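Local coordinates for catalytic domain of the nuclear inclusion protein A (nia) (Tobacco etch virus, PDB 1LVM) that probably cleaves the viral polyprotein as a chymotrypsin-like cysteine protease with marked specificity for the peptide sequence around the cut site, at residues N59-L63 / V74-L80; T25-L29 / L40-G44; F45-I50 / F194-T199; N179-T183 / F225-P229. The protein carries 1 engineered substitution. All coordinates share one frame; numbering follows the deposited sequence.

Contact 1: N59-L63 / V74-L80; sequences NNGTL and VKNTTTL
Thr77 points at the backbone of residues 59-63, its methyl and hydroxyl put to separate uses. The hydroxyl lies between backbone N and carbonyl carbon (chi1 51°), where OG1 donates to Asn59 OD1 at 2.8 Å and also receives the amide of Gly61, N to OG1 3.2 Å. CG2 turns the other way, onto the backbone of Thr62, 3.4 Å from its C, and against Leu63 CB. A beta-branched residue with a hydroxyl suits such a place, since each branch has its own partners. Its own amide completes the grip, Thr77 N to Gly61 O 2.8 Å. Beyond it, Leu63 and Val74 form an antiparallel hydrogen-bonded pair whose side chains pack CB to CB at 3.9 Å, and Leu63 CD2 meets Leu80 CD2, the two side chains crossing at about a right angle. A buried water joins Asn59 ND2, which also bonds Trp210 O, to the carbonyls of Thr77 and Leu80.

The solvent side is looser. Asn60 turns its amide to Asp34, while Lys75 and Thr79 point away. Asn76 OD1 accepts the amide of Thr78, an Asx turn, and also its hydroxyl, both from the same face. A second water bridges Asn60 N and Thr77 OG1. With Asn59 OD1 and the Gly61 N and O all bonded to Thr77, the chain leaving strand 70-74 should keep a defined path.

Contact 2: T25-L29 / L40-G44; sequences TICHL and LYGIG
His28 and Tyr41 sit opposite each other in the ladder as a non-hydrogen-bonded pair, their rings on the same side of the sheet as Ile26 and Ile43. Holding CG anti to the backbone N (chi1 -167°), the imidazole is swung across to the neighbouring strand, where CD2 lies over one face of the phenol, toward the rim, 3.3 Å from Tyr41 CZ. The ring planes meet obliquely, at 58°. Tyr41 has CG anti to its carbonyl carbon (chi1 -63°), which brings CD2 to within 3.6 Å of Ile26 CG2. The tyrosine thus gives a face to the imidazole and a ring carbon to the isoleucine methyl.

On the face of Cys27 and Leu29 the packing is aliphatic. With no side chain on Gly42, Leu29 CD1 can lie close over its backbone, 4.1 Å from CA. Leu40 CD2 meets Leu29 CB at 4.1 Å. In the backbone ladder Cys27 and Gly42 exchange two bonds, Leu29 and Leu40 two more, and Gly44 N adds a fifth to Thr25 O. Strands 26-33 and 36-45 form the first beta hairpin of the N-terminal barrel in this chymotrypsin-like fold.

Contact 3: F45-I50 / F194-T199; sequences FGPFII and FMELLT
Leu198 reaches out from helix 194-199 and packs between Phe45 and Ile50. Its CB starts against the ring, 3.8 Å from Phe45 CE1. With CG anti to the carbonyl carbon (chi1 -59°), the fork is directed at the sheet, and CG itself lies over one face of the Phe194 ring, toward its rim. The two methyls then part. CD1 sits above the centre of the Phe45 ring, a CH-pi contact 4.0 Å from the centroid and only 4° off the normal; CD2 meets Ile50 CD1 at 3.9 Å. A leucine suits the spot because its branch serves a flat ring and an aliphatic chain at once.

The same isoleucine methyl also touches the edge of Phe194, with Ile50 CD1 3.9 Å from CE2. Met195, partly exposed, has a bent chain that brings CE to Phe45 CZ at 4.2 Å. Phe48 meets the helix through its ring edge, CE2 lying 3.5 Å from Leu198 O, while Pro47 CG covers one of its faces. The type II' turn from Phe45 to Phe48 places both phenylalanines toward the helix; Gly46, at its second position, has the positive phi that favours glycine.

Around this apolar contact, Phe108 meets Phe194 edge-to-face and packs on Ile50 and Leu198, Trp206 meets the Phe48 ring, and strand 91-94 runs beside strand 48-51, so the short helix lies against the tight turn linking strands 36-45 and 48-51.

Contact 4: N179-T183 / F225-P229; sequences NFTNT and FMDKP. Engineered in segment 225-229: Asp227 (natural residue Ser).
Phe180 and Lys228 bring the turn after strand 171-179 against the C-terminal tail. The apolar contacts centre on the Phe180 ring. Phe225 CD1 lies in its plane at the edge, 3.7 Å from CZ, and the two rings are inclined at 47°, with centroids 5.9 Å apart. The aliphatic part of Lys228 runs alongside, in the opposite direction to the phenylalanine, CG 3.8 Å from Phe180 CD1. Pro229, poorly ordered, adds little. Farther along the lysine, CD makes a carbon-to-carbonyl contact, 3.4 Å from Phe180 O. Lysine suits this place because its methylenes pack along Phe180 while its amine goes on to a polar partner.

Polar contact across the segments rests on one bond: the chain bends at chi3 (-54°), and Lys228 NZ meets Asn182 OD1 at 2.8 Å, in the carbonyl plane on a lone pair. The amide's other end, ND2, is hydrogen-bonded to an aromatic side chain of the bound peptide, and Lys228 NZ also makes a weak hydrogen bond to an aromatic side chain of the peptide. Just after the type I turn from Asn179 to Asn182, Thr183 N and Asn184 N both donate to Asn179 OD1, while Asn179 ND2 bonds both Thr183 OG1 and an acidic side chain of the peptide.

The turn leads from strand 171-179 to strand 185-189 of the C-terminal barrel, while the tail follows strand 222-225; Asn179 and Phe225 each pair in an antiparallel ladder with the peptide.

Overall arrangement
Contacts 1, 2 and 3 each have a segment in the N-terminal sheet. Contacts 1 and 2, with centres 16 Å apart, touch where Leu63 CD1 packs on Leu29 CB at 4.3 Å, strands 62-67 and 26-33 being neighbours. Contacts 2 and 3 are joined more closely, at 13 Å between centres, with a probable hydrogen bond from Ile43 N to Ile50 O at 2.7 Å. Contact 4 stands apart, its centre about 30 Å from that of contact 3 on the other side of the chain's centre. The bound peptide reaches contact 4 most extensively and also packs on Val74, Lys75 and Thr79 of contact 1, so these two contacts border the substrate site.

Contact 1: N59-L63 / V74-L80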
loop_
_atom_site.group_PDB
_atom_site.type_symbol
_atom_site.label_atom_id
_atom_site.label_comp_id
_atom_site.label_asym_id
_atom_site.label_seq_id
_atom_site.Cartn_x
_atom_site.Cartn_y
_atom_site.Cartn_z
ATOM N N ASN A 59 -15.006 -2.809 10.747
ATOM C CA ASN A 59 -14.079 -2.613 11.851
ATOM C C ASN A 59 -14.785 -3.170 13.096
ATOM O O ASN A 59 -15.328 -2.420 13.912
ATOM C CB ASN A 59 -13.732 -1.133 11.965
ATOM C CG ASN A 59 -12.568 -0.871 12.972
ATOM O OD1 ASN A 59 -12.191 -1.740 13.749
ATOM N ND2 ASN A 59 -12.065 0.338 12.990
ATOM N N ASN A 60 -14.777 -4.500 13.240
ATOM C CA ASN A 60 -15.544 -5.111 14.326
ATOM C C ASN A 60 -15.038 -6.534 14.559
ATOM O O ASN A 60 -15.818 -7.444 14.846
ATOM C CB ASN A 60 -17.033 -5.078 13.886
ATOM C CG ASN A 60 -17.971 -5.571 14.959
ATOM O OD1 ASN A 60 -17.783 -5.224 16.099
ATOM N ND2 ASN A 60 -18.954 -6.427 14.593
ATOM N N GLY A 61 -13.732 -6.734 14.402
ATOM C CA GLY A 61 -13.194 -8.086 14.527
ATOM C C GLY A 61 -11.753 -8.071 14.888
ATOM O O GLY A 61 -11.366 -7.320 15.796
ATOM N N THR A 62 -10.967 -8.900 14.186
ATOM C CA THR A 62 -9.559 -9.072 14.486
ATOM C C THR A 62 -8.657 -8.693 13.312
ATOM O O THR A 62 -9.075 -8.701 12.180
ATOM C CB THR A 62 -9.232 -10.550 14.844
ATOM O OG1 THR A 62 -9.457 -11.405 13.687
ATOM C CG2 THR A 62 -10.142 -11.023 16.003
ATOM N N LEU A 63 -7.410 -8.350 13.608
ATOM C CA LEU A 63 -6.479 -8.058 12.505
ATOM C C LEU A 63 -5.258 -8.941 12.630
ATOM O O LEU A 63 -4.523 -8.841 13.636
ATOM C CB LEU A 63 -6.001 -6.591 12.515
ATOM C CG LEU A 63 -5.090 -6.226 11.325
ATOM C CD1 LEU A 63 -5.946 -6.267 9.989
ATOM C CD2 LEU A 63 -4.505 -4.821 11.494
ATOM N N VAL A 74 -4.231 -8.755 16.451
ATOM C CA VAL A 74 -4.908 -7.715 17.207
ATOM C C VAL A 74 -6.271 -8.305 17.546
ATOM O O VAL A 74 -7.059 -8.608 16.650
ATOM C CB VAL A 74 -5.138 -6.447 16.322
ATOM C CG1 VAL A 74 -5.967 -5.372 17.082
ATOM C CG2 VAL A 74 -3.814 -5.889 15.895
ATOM N N LYS A 75 -6.586 -8.395 18.837
ATOM C CA LYS A 75 -7.827 -9.027 19.229
ATOM C C LYS A 75 -9.090 -8.270 18.926
ATOM O O LYS A 75 -10.140 -8.861 18.671
ATOM C CB LYS A 75 -7.764 -9.350 20.736
ATOM C CG LYS A 75 -6.629 -10.346 21.057
ATOM C CD LYS A 75 -6.645 -10.834 22.509
ATOM C CE LYS A 75 -6.443 -9.703 23.518
ATOM N NZ LYS A 75 -6.310 -10.207 24.927
ATOM N N ASN A 76 -8.985 -6.971 18.971
ATOM C CA ASN A 76 -10.146 -6.135 18.705
ATOM C C ASN A 76 -9.705 -4.930 17.867
ATOM O O ASN A 76 -9.062 -4.006 18.336
ATOM C CB ASN A 76 -10.753 -5.706 20.067
ATOM C CG ASN A 76 -12.014 -4.904 19.909
ATOM O OD1 ASN A 76 -12.292 -4.395 18.849
ATOM N ND2 ASN A 76 -12.784 -4.771 20.990
ATOM N N THR A 77 -10.077 -4.959 16.594
ATOM C CA THR A 77 -9.676 -3.895 15.722
ATOM C C THR A 77 -10.114 -2.515 16.102
ATOM O O THR A 77 -9.480 -1.571 15.722
ATOM C CB THR A 77 -10.133 -4.136 14.295
ATOM O OG1 THR A 77 -11.511 -4.442 14.271
ATOM C CG2 THR A 77 -9.386 -5.408 13.677
ATOM N N THR A 78 -11.199 -2.406 16.860
ATOM C CA THR A 78 -11.690 -1.098 17.223
ATOM C C THR A 78 -10.764 -0.366 18.139
ATOM O O THR A 78 -10.954 0.837 18.359
ATOM C CB THR A 78 -13.090 -1.199 17.883
ATOM O OG1 THR A 78 -12.968 -1.787 19.187
ATOM C CG2 THR A 78 -13.994 -2.088 17.048
ATOM N N THR A 79 -9.776 -1.079 18.694
ATOM C CA THR A 79 -8.799 -0.445 19.588
ATOM C C THR A 79 -7.632 0.183 18.826
ATOM O O THR A 79 -6.820 0.945 19.373
ATOM C CB THR A 79 -8.206 -1.487 20.599
ATOM O OG1 THR A 79 -7.379 -2.454 19.906
ATOM C CG2 THR A 79 -9.364 -2.235 21.260
ATOM N N LEU A 80 -7.538 -0.117 17.539
ATOM C CA LEU A 80 -6.417 0.413 16.792
ATOM C C LEU A 80 -6.546 1.914 16.437
ATOM O O LEU A 80 -7.542 2.294 15.835
ATOM C CB LEU A 80 -6.346 -0.407 15.472
ATOM C CG LEU A 80 -5.281 -1.403 15.002
ATOM C CD1 LEU A 80 -4.404 -1.850 16.130
ATOM C CD2 LEU A 80 -5.925 -2.555 14.211
HETATM O O HOH W 1 -9.848 1.123 14.894
HETATM O O HOH W 2 -12.894 -5.612 11.661
HETATM O O HOH W 3 -15.404 -5.464 18.481
#

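Contact 2: T25-L29 / L40-G44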
loop_
_atom_site.group_PDB
_atom_site.type_symbol
_atom_site.label_atom_id
_atom_site.label_comp_id
_atom_site.label_asym_id
_atom_site.label_seq_id
_atom_site.Cartn_x
_atom_site.Cartn_y
_atom_site.Cartn_z
ATOM N N THR A 25 9.826 -4.434 4.950
ATOM C CA THR A 25 8.850 -3.699 5.797
ATOM C C THR A 25 7.408 -4.026 5.430
ATOM O O THR A 25 6.469 -3.551 6.100
ATOM C CB THR A 25 8.971 -2.183 5.665
ATOM O OG1 THR A 25 8.533 -1.784 4.343
ATOM C CG2 THR A 25 10.420 -1.736 5.847
ATOM N N ILE A 26 7.209 -4.816 4.389
ATOM C CA ILE A 26 5.834 -5.143 3.984
ATOM C C ILE A 26 5.194 -6.174 4.906
ATOM O O ILE A 26 5.870 -7.089 5.391
ATOM C CB ILE A 26 5.840 -5.637 2.519
ATOM C CG1 ILE A 26 6.270 -4.487 1.650
ATOM C CG2 ILE A 26 4.458 -6.301 2.177
ATOM C CD1 ILE A 26 6.408 -4.882 0.140
ATOM N N CYS A 27 3.924 -5.940 5.265
ATOM C CA CYS A 27 3.192 -6.856 6.084
ATOM C C CYS A 27 1.971 -7.302 5.359
ATOM O O CYS A 27 1.392 -6.547 4.536
ATOM C CB CYS A 27 2.661 -6.139 7.366
ATOM S SG CYS A 27 3.926 -5.382 8.444
ATOM N N HIS A 28 1.537 -8.503 5.687
ATOM C CA HIS A 28 0.290 -9.011 5.116
ATOM C C HIS A 28 -0.771 -8.845 6.208
ATOM O O HIS A 28 -0.572 -9.289 7.338
ATOM C CB HIS A 28 0.351 -10.465 4.737
ATOM C CG HIS A 28 -0.818 -10.864 3.890
ATOM N ND1 HIS A 28 -1.710 -11.852 4.255
ATOM C CD2 HIS A 28 -1.264 -10.375 2.700
ATOM C CE1 HIS A 28 -2.647 -11.962 3.324
ATOM N NE2 HIS A 28 -2.402 -11.077 2.371
ATOM N N LEU A 29 -1.913 -8.247 5.839
ATOM C CA LEU A 29 -2.978 -7.911 6.789
ATOM C C LEU A 29 -4.283 -8.627 6.474
ATOM O O LEU A 29 -4.730 -8.618 5.321
ATOM C CB LEU A 29 -3.238 -6.380 6.688
ATOM C CG LEU A 29 -1.977 -5.470 6.773
ATOM C CD1 LEU A 29 -2.328 -3.999 6.664
ATOM C CD2 LEU A 29 -1.276 -5.638 8.106
ATOM N N LEU A 40 -4.872 -7.985 2.415
ATOM C CA LEU A 40 -4.123 -7.134 1.520
ATOM C C LEU A 40 -2.834 -6.759 2.272
ATOM O O LEU A 40 -2.558 -7.267 3.390
ATOM C CB LEU A 40 -4.977 -5.887 1.054
ATOM C CG LEU A 40 -5.287 -4.598 1.880
ATOM C CD1 LEU A 40 -6.736 -4.244 1.718
ATOM C CD2 LEU A 40 -4.838 -4.625 3.312
ATOM N N TYR A 41 -2.027 -5.915 1.659
ATOM C CA TYR A 41 -0.751 -5.580 2.290
ATOM C C TYR A 41 -0.615 -4.178 2.864
ATOM O O TYR A 41 -1.411 -3.298 2.600
ATOM C CB TYR A 41 0.365 -5.766 1.251
ATOM C CG TYR A 41 0.465 -7.207 0.821
ATOM C CD1 TYR A 41 -0.350 -7.726 -0.177
ATOM C CD2 TYR A 41 1.387 -8.044 1.427
ATOM C CE1 TYR A 41 -0.240 -9.101 -0.577
ATOM C CE2 TYR A 41 1.519 -9.375 1.060
ATOM C CZ TYR A 41 0.730 -9.909 0.071
ATOM O OH TYR A 41 1.012 -11.213 -0.321
ATOM N N GLY A 42 0.393 -4.011 3.707
ATOM C CA GLY A 42 0.697 -2.688 4.270
ATOM C C GLY A 42 2.199 -2.497 4.320
ATOM O O GLY A 42 2.946 -3.452 4.093
ATOM N N ILE A 43 2.640 -1.254 4.572
ATOM C CA ILE A 43 4.054 -0.911 4.598
ATOM C C ILE A 43 4.391 -0.388 5.996
ATOM O O ILE A 43 3.811 0.609 6.460
ATOM C CB ILE A 43 4.353 0.188 3.579
ATOM C CG1 ILE A 43 3.989 -0.317 2.171
ATOM C CG2 ILE A 43 5.868 0.601 3.665
ATOM C CD1 ILE A 43 3.734 0.769 1.127
ATOM N N GLY A 44 5.323 -1.049 6.672
ATOM C CA GLY A 44 5.675 -0.639 8.023
ATOM C C GLY A 44 6.655 0.505 8.058
ATOM O O GLY A 44 7.514 0.635 7.186
#

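Contact 3: F45-I50 / F194-T199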
loop_
_atom_site.group_PDB
_atom_site.type_symbol
_atom_site.label_atom_id
_atom_site.label_comp_id
_atom_site.label_asym_id
_atom_site.label_seq_id
_atom_site.Cartn_x
_atom_site.Cartn_y
_atom_site.Cartn_z
ATOM N N PHE A 45 6.503 1.379 9.039
ATOM C CA PHE A 45 7.376 2.551 9.194
ATOM C C PHE A 45 7.270 2.949 10.665
ATOM O O PHE A 45 6.227 3.439 11.142
ATOM C CB PHE A 45 6.909 3.718 8.310
ATOM C CG PHE A 45 7.868 4.896 8.312
ATOM C CD1 PHE A 45 7.779 5.878 9.291
ATOM C CD2 PHE A 45 8.849 5.013 7.313
ATOM C CE1 PHE A 45 8.644 6.974 9.284
ATOM C CE2 PHE A 45 9.718 6.105 7.272
ATOM C CZ PHE A 45 9.632 7.115 8.258
ATOM N N GLY A 46 8.332 2.706 11.408
ATOM C CA GLY A 46 8.225 2.986 12.820
ATOM C C GLY A 46 7.107 2.147 13.417
ATOM O O GLY A 46 6.924 0.949 13.116
ATOM N N PRO A 47 6.253 2.794 14.251
ATOM C CA PRO A 47 5.152 2.090 14.899
ATOM C C PRO A 47 3.919 2.024 13.996
ATOM O O PRO A 47 2.848 1.556 14.409
ATOM C CB PRO A 47 4.893 2.964 16.107
ATOM C CG PRO A 47 5.066 4.291 15.610
ATOM C CD PRO A 47 6.313 4.193 14.708
ATOM N N PHE A 48 4.083 2.495 12.759
ATOM C CA PHE A 48 2.943 2.553 11.820
ATOM C C PHE A 48 2.935 1.507 10.751
ATOM O O PHE A 48 3.982 0.926 10.395
ATOM C CB PHE A 48 2.942 3.909 11.096
ATOM C CG PHE A 48 3.065 5.116 12.019
ATOM C CD1 PHE A 48 2.224 5.236 13.137
ATOM C CD2 PHE A 48 3.998 6.114 11.774
ATOM C CE1 PHE A 48 2.323 6.347 13.999
ATOM C CE2 PHE A 48 4.122 7.242 12.618
ATOM C CZ PHE A 48 3.274 7.359 13.748
ATOM N N ILE A 49 1.737 1.243 10.215
ATOM C CA ILE A 49 1.597 0.375 9.043
ATOM C C ILE A 49 0.723 1.250 8.087
ATOM O O ILE A 49 -0.370 1.685 8.437
ATOM C CB ILE A 49 0.866 -0.937 9.331
ATOM C CG1 ILE A 49 1.752 -1.818 10.230
ATOM C CG2 ILE A 49 0.580 -1.707 7.971
ATOM C CD1 ILE A 49 1.183 -3.249 10.428
ATOM N N ILE A 50 1.225 1.495 6.893
ATOM C CA ILE A 50 0.528 2.346 5.892
ATOM C C ILE A 50 -0.164 1.356 5.000
ATOM O O ILE A 50 0.486 0.426 4.513
ATOM C CB ILE A 50 1.557 3.154 5.035
ATOM C CG1 ILE A 50 2.301 4.155 5.922
ATOM C CG2 ILE A 50 0.790 3.953 3.895
ATOM C CD1 ILE A 50 3.668 4.463 5.474
ATOM N N PHE A 194 4.010 13.880 2.761
ATOM C CA PHE A 194 3.780 12.648 3.516
ATOM C C PHE A 194 4.881 12.397 4.517
ATOM O O PHE A 194 4.612 11.881 5.588
ATOM C CB PHE A 194 3.620 11.471 2.506
ATOM C CG PHE A 194 3.008 10.213 3.089
ATOM C CD1 PHE A 194 1.745 10.209 3.682
ATOM C CD2 PHE A 194 3.744 9.008 3.064
ATOM C CE1 PHE A 194 1.186 9.045 4.254
ATOM C CE2 PHE A 194 3.210 7.815 3.631
ATOM C CZ PHE A 194 1.956 7.813 4.218
ATOM N N MET A 195 6.136 12.717 4.184
ATOM C CA MET A 195 7.212 12.469 5.162
ATOM C C MET A 195 6.942 13.295 6.421
ATOM O O MET A 195 7.198 12.842 7.538
ATOM C CB MET A 195 8.594 12.821 4.596
ATOM C CG MET A 195 9.074 11.927 3.416
ATOM S SD MET A 195 8.905 10.187 3.760
ATOM C CE MET A 195 10.040 9.960 5.200
ATOM N N GLU A 196 6.431 14.512 6.247
ATOM C CA GLU A 196 6.114 15.351 7.437
ATOM C C GLU A 196 5.076 14.606 8.309
ATOM O O GLU A 196 5.176 14.510 9.540
ATOM C CB GLU A 196 5.507 16.710 7.009
ATOM C CG GLU A 196 5.422 17.726 8.183
ATOM C CD GLU A 196 6.814 17.991 8.730
ATOM O OE1 GLU A 196 6.924 18.231 9.953
ATOM O OE2 GLU A 196 7.802 17.952 7.949
ATOM N N LEU A 197 4.050 14.099 7.647
ATOM C CA LEU A 197 3.002 13.393 8.386
ATOM C C LEU A 197 3.554 12.189 9.166
ATOM O O LEU A 197 3.157 11.953 10.298
ATOM C CB LEU A 197 1.903 12.942 7.403
ATOM C CG LEU A 197 0.804 12.074 8.043
ATOM C CD1 LEU A 197 0.049 12.910 9.150
ATOM C CD2 LEU A 197 -0.156 11.693 6.949
ATOM N N LEU A 198 4.467 11.421 8.567
ATOM C CA LEU A 198 5.004 10.269 9.275
ATOM C C LEU A 198 5.928 10.572 10.406
ATOM O O LEU A 198 6.104 9.728 11.260
ATOM C CB LEU A 198 5.797 9.327 8.306
ATOM C CG LEU A 198 5.004 8.768 7.119
ATOM C CD1 LEU A 198 5.986 7.973 6.210
ATOM C CD2 LEU A 198 3.906 7.790 7.583
ATOM N N THR A 199 6.539 11.761 10.381
ATOM C CA THR A 199 7.551 12.139 11.373
ATOM C C THR A 199 7.208 13.290 12.301
ATOM O O THR A 199 8.049 13.675 13.091
ATOM C CB THR A 199 8.798 12.525 10.667
ATOM O OG1 THR A 199 8.489 13.635 9.798
ATOM C CG2 THR A 199 9.284 11.370 9.825
#

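Contact 4: N179-T183 / F225-P229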
loop_
_atom_site.group_PDB
_atom_site.type_symbol
_atom_site.label_atom_id
_atom_site.label_comp_id
_atom_site.label_asym_id
_atom_site.label_seq_id
_atom_site.Cartn_x
_atom_site.Cartn_y
_atom_site.Cartn_z
ATOM N N ASN A 179 -9.970 -1.743 -13.298
ATOM C CA ASN A 179 -11.285 -1.624 -13.971
ATOM C C ASN A 179 -11.836 -3.048 -14.032
ATOM O O ASN A 179 -11.126 -4.016 -13.731
ATOM C CB ASN A 179 -11.209 -1.025 -15.369
ATOM C CG ASN A 179 -10.228 -1.746 -16.303
ATOM O OD1 ASN A 179 -9.655 -2.794 -15.989
ATOM N ND2 ASN A 179 -10.062 -1.180 -17.489
ATOM N N PHE A 180 -13.103 -3.197 -14.395
ATOM C CA PHE A 180 -13.711 -4.532 -14.377
ATOM C C PHE A 180 -13.060 -5.635 -15.210
ATOM O O PHE A 180 -13.158 -6.819 -14.866
ATOM C CB PHE A 180 -15.218 -4.416 -14.677
ATOM C CG PHE A 180 -15.972 -3.636 -13.618
ATOM C CD1 PHE A 180 -15.559 -3.670 -12.279
ATOM C CD2 PHE A 180 -17.092 -2.877 -13.949
ATOM C CE1 PHE A 180 -16.245 -2.960 -11.298
ATOM C CE2 PHE A 180 -17.784 -2.167 -12.966
ATOM C CZ PHE A 180 -17.356 -2.212 -11.641
ATOM N N THR A 181 -12.358 -5.243 -16.263
ATOM C CA THR A 181 -11.692 -6.182 -17.149
ATOM C C THR A 181 -10.228 -6.410 -16.823
ATOM O O THR A 181 -9.522 -7.110 -17.547
ATOM C CB THR A 181 -11.796 -5.687 -18.593
ATOM O OG1 THR A 181 -11.417 -4.303 -18.646
ATOM C CG2 THR A 181 -13.229 -5.832 -19.096
ATOM N N ASN A 182 -9.780 -5.840 -15.717
ATOM C CA ASN A 182 -8.392 -5.966 -15.309
ATOM C C ASN A 182 -7.462 -5.556 -16.429
ATOM O O ASN A 182 -6.396 -6.145 -16.610
ATOM C CB ASN A 182 -8.073 -7.397 -14.864
ATOM C CG ASN A 182 -8.814 -7.783 -13.618
ATOM O OD1 ASN A 182 -9.929 -8.309 -13.675
ATOM N ND2 ASN A 182 -8.215 -7.490 -12.467
ATOM N N THR A 183 -7.866 -4.551 -17.203
ATOM C CA THR A 183 -7.002 -4.069 -18.278
ATOM C C THR A 183 -6.291 -2.735 -17.905
ATOM O O THR A 183 -5.300 -2.336 -18.553
ATOM C CB THR A 183 -7.812 -3.849 -19.535
ATOM O OG1 THR A 183 -8.896 -2.967 -19.225
ATOM C CG2 THR A 183 -8.363 -5.187 -20.046
ATOM N N PHE A 225 -15.855 0.096 -6.323
ATOM C CA PHE A 225 -16.619 -0.887 -5.583
ATOM C C PHE A 225 -15.719 -1.774 -4.749
ATOM O O PHE A 225 -14.592 -2.057 -5.124
ATOM C CB PHE A 225 -17.401 -1.782 -6.522
ATOM C CG PHE A 225 -18.426 -1.057 -7.328
ATOM C CD1 PHE A 225 -18.062 -0.390 -8.494
ATOM C CD2 PHE A 225 -19.760 -1.005 -6.904
ATOM C CE1 PHE A 225 -19.008 0.328 -9.237
ATOM C CE2 PHE A 225 -20.725 -0.280 -7.651
ATOM C CZ PHE A 225 -20.338 0.382 -8.816
ATOM N N MET A 226 -16.251 -2.256 -3.629
ATOM C CA MET A 226 -15.528 -3.166 -2.743
ATOM C C MET A 226 -15.244 -4.516 -3.413
ATOM O O MET A 226 -14.166 -5.085 -3.217
ATOM C CB MET A 226 -16.354 -3.401 -1.482
ATOM C CG MET A 226 -16.525 -2.153 -0.662
ATOM S SD MET A 226 -14.960 -1.301 -0.040
ATOM C CE MET A 226 -15.402 0.357 -0.307
ATOM N N ASP A 227 -16.216 -5.022 -4.183
ATOM C CA ASP A 227 -16.110 -6.313 -4.905
ATOM C C ASP A 227 -16.419 -6.103 -6.399
ATOM O O ASP A 227 -17.153 -5.184 -6.742
ATOM C CB ASP A 227 -17.133 -7.352 -4.377
ATOM C CG ASP A 227 -17.272 -7.356 -2.843
ATOM O OD1 ASP A 227 -16.248 -7.490 -2.134
ATOM O OD2 ASP A 227 -18.420 -7.241 -2.344
ATOM N N LYS A 228 -15.891 -6.964 -7.271
ATOM C CA LYS A 228 -16.142 -6.889 -8.721
ATOM C C LYS A 228 -17.518 -7.582 -8.930
ATOM O O LYS A 228 -18.077 -8.066 -7.961
ATOM C CB LYS A 228 -15.018 -7.635 -9.469
ATOM C CG LYS A 228 -14.576 -6.979 -10.788
ATOM C CD LYS A 228 -13.854 -7.972 -11.711
ATOM C CE LYS A 228 -12.687 -8.640 -10.993
ATOM N NZ LYS A 228 -11.820 -9.453 -11.885
ATOM N N PRO A 229 -18.060 -7.655 -10.179
ATOM C CA PRO A 229 -19.355 -8.280 -10.485
ATOM C C PRO A 229 -20.235 -8.746 -9.337
ATOM O O PRO A 229 -21.419 -9.023 -9.544
ATOM C CB PRO A 229 -18.951 -9.420 -11.402
ATOM C CG PRO A 229 -17.956 -8.723 -12.305
ATOM C CD PRO A 229 -17.272 -7.632 -11.427
#